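VapB family protein (Caulobacter crescentus, PDB 5L6M) probably acts as the antitoxin of a toxin-antitoxin pair, binding and restraining the ribonuclease VapC and, as in related antitoxins, recognising operator DNA as a dimer. Local coordinates at residues D34-L39 with P50-I55. Sequence-based numbering, arbitrary orientation.
Sequences DVELTL and PSKGSI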
loop_
_atom_site.group_PDB
_atom_site.type_symbol
_atom_site.label_atom_id
_atom_site.label_comp_id
_atom_site.label_asym_id
_atom_site.label_seq_id
_atom_site.Cartn_x
_atom_site.Cartn_y
_atom_site.Cartn_z
ATOM N N ASP D 34 24.557 8.880 2.051
ATOM C CA ASP D 34 23.941 7.640 1.575
ATOM C C ASP D 34 22.774 7.182 2.452
ATOM O O ASP D 34 22.424 5.991 2.465
ATOM C CB ASP D 34 24.992 6.522 1.454
ATOM C CG ASP D 34 24.603 5.459 0.446
ATOM O OD1 ASP D 34 23.821 5.778 -0.475
ATOM O OD2 ASP D 34 25.086 4.311 0.566
ATOM N N VAL D 35 22.165 8.101 3.194
ATOM C CA VAL D 35 21.012 7.792 4.026
ATOM C C VAL D 35 19.761 8.013 3.194
ATOM O O VAL D 35 19.557 9.099 2.635
ATOM C CB VAL D 35 20.995 8.669 5.290
ATOM C CG1 VAL D 35 19.772 8.361 6.151
ATOM C CG2 VAL D 35 22.277 8.493 6.079
ATOM N N GLU D 36 18.920 6.990 3.108
ATOM C CA GLU D 36 17.653 7.147 2.422
ATOM C C GLU D 36 16.637 7.812 3.356
ATOM O O GLU D 36 16.570 7.525 4.560
ATOM C CB GLU D 36 17.141 5.801 1.896
ATOM C CG GLU D 36 16.092 5.959 0.771
ATOM C CD GLU D 36 15.337 4.680 0.468
ATOM O OE1 GLU D 36 15.687 3.994 -0.516
ATOM O OE2 GLU D 36 14.395 4.353 1.218
ATOM N N LEU D 37 15.879 8.747 2.808
ATOM C CA LEU D 37 14.999 9.570 3.617
ATOM C C LEU D 37 13.570 9.433 3.132
ATOM O O LEU D 37 13.323 9.286 1.930
ATOM C CB LEU D 37 15.407 11.054 3.568
ATOM C CG LEU D 37 16.845 11.338 4.018
ATOM C CD1 LEU D 37 17.205 12.825 3.812
ATOM C CD2 LEU D 37 17.013 10.928 5.470
ATOM N N THR D 38 12.645 9.461 4.082
ATOM C CA THR D 38 11.229 9.596 3.796
ATOM C C THR D 38 10.861 11.051 3.997
ATOM O O THR D 38 11.288 11.662 4.982
ATOM C CB THR D 38 10.404 8.690 4.712
ATOM O OG1 THR D 38 10.664 7.331 4.368
ATOM C CG2 THR D 38 8.877 8.991 4.610
ATOM N N LEU D 39 10.114 11.598 3.040
ATOM C CA LEU D 39 9.651 12.975 3.028
ATOM C C LEU D 39 8.129 12.966 3.003
ATOM O O LEU D 39 7.522 12.293 2.162
ATOM C CB LEU D 39 10.156 13.741 1.803
ATOM C CG LEU D 39 11.675 13.914 1.606
ATOM C CD1 LEU D 39 12.351 12.612 1.222
ATOM C CD2 LEU D 39 11.947 14.968 0.550
ATOM N N PRO D 50 14.817 9.262 8.403
ATOM C CA PRO D 50 15.418 8.125 7.677
ATOM C C PRO D 50 14.398 7.031 7.368
ATOM O O PRO D 50 13.630 6.619 8.231
ATOM C CB PRO D 50 16.507 7.611 8.634
ATOM C CG PRO D 50 16.795 8.759 9.570
ATOM C CD PRO D 50 15.518 9.557 9.671
ATOM N N SER D 51 14.425 6.543 6.123
ATOM C CA SER D 51 13.464 5.538 5.677
ATOM C C SER D 51 13.666 4.191 6.357
ATOM O O SER D 51 12.697 3.457 6.573
ATOM C CB SER D 51 13.571 5.331 4.166
ATOM O OG SER D 51 13.353 6.534 3.466
ATOM N N LYS D 52 14.900 3.824 6.662
ATOM C CA LYS D 52 15.229 2.439 6.978
ATOM C C LYS D 52 15.340 2.270 8.486
ATOM O O LYS D 52 16.124 2.968 9.136
ATOM C CB LYS D 52 16.518 2.030 6.267
ATOM C CG LYS D 52 16.413 2.177 4.749
ATOM C CD LYS D 52 17.760 2.068 4.051
ATOM C CE LYS D 52 17.627 2.357 2.559
ATOM N NZ LYS D 52 18.934 2.365 1.834
ATOM N N GLY D 53 14.537 1.365 9.036
ATOM C CA GLY D 53 14.512 1.110 10.461
ATOM C C GLY D 53 15.245 -0.172 10.818
ATOM O O GLY D 53 15.332 -1.103 10.020
ATOM N N SER D 54 15.784 -0.199 12.035
ATOM C CA SER D 54 16.479 -1.364 12.552
ATOM C C SER D 54 15.482 -2.452 12.949
ATOM O O SER D 54 14.268 -2.239 13.004
ATOM C CB SER D 54 17.327 -0.978 13.757
ATOM O OG SER D 54 16.491 -0.461 14.785
ATOM N N ILE D 55 16.013 -3.641 13.249
ATOM C CA ILE D 55 15.127 -4.670 13.766
ATOM C C ILE D 55 14.608 -4.264 15.146
ATOM O O ILE D 55 13.458 -4.552 15.493
ATOM C CB ILE D 55 15.829 -6.043 13.745
ATOM C CG1 ILE D 55 14.866 -7.132 14.200
ATOM C CG2 ILE D 55 17.122 -6.043 14.573
ATOM C CD1 ILE D 55 13.549 -7.087 13.501
HETATM O O HOH W 1 17.310 5.162 5.908
#
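Glu36 reaches over Ser51 and is crossed by the end of Lys52 just where the chain leaves the β-hairpin, and its side chain is the one to follow. CB lies 3.5 Å from Lys52 CE, the two chains crossing at about a right angle. With CG anti to the backbone N (chi1 -160°) and the chain extended beyond it, CG passes Ser51 OG. At the carboxylate, OE2 is the oxygen over the serine, 3.2 Å from Ser51 CB, while CD and OE1 lie against Lys52 CE. OE1 stays 4.3 Å from Lys52 NZ, too far for a salt bridge, though the opposite charges probably still attract.

The backbone of Glu36 does the firmer holding. Its carbonyl O takes a nearly straight bond from Ser51 N (2.8 Å, 170° at the hydrogen). The same oxygen accepts from a water that in turn accepts the N-H of Lys52, so two successive amides of the departing chain are tied to one carbonyl, one directly and one through the water. Ser51 OG, turned beside its own backbone N, bonds Thr38 OG1 at 2.9 Å. On the other face, Val35 CG1 lies side by side with Pro50 CB, and Leu37 CD2 reaches Pro50 CA at 3.9 Å.

Leu37 and Pro50 form a non-hydrogen-bonded antiparallel pair at the open end of hairpin 36-50, where Phe31 touches both side chains. Residues 36-39 also pair with a strand of the second subunit, consistent with the intertwined dimer of AbrB-like antitoxins, while Ser51 to Ser54 lead out to helix 55-64, whose first residue, Ile55, packs on Thr25 of the VapC chain.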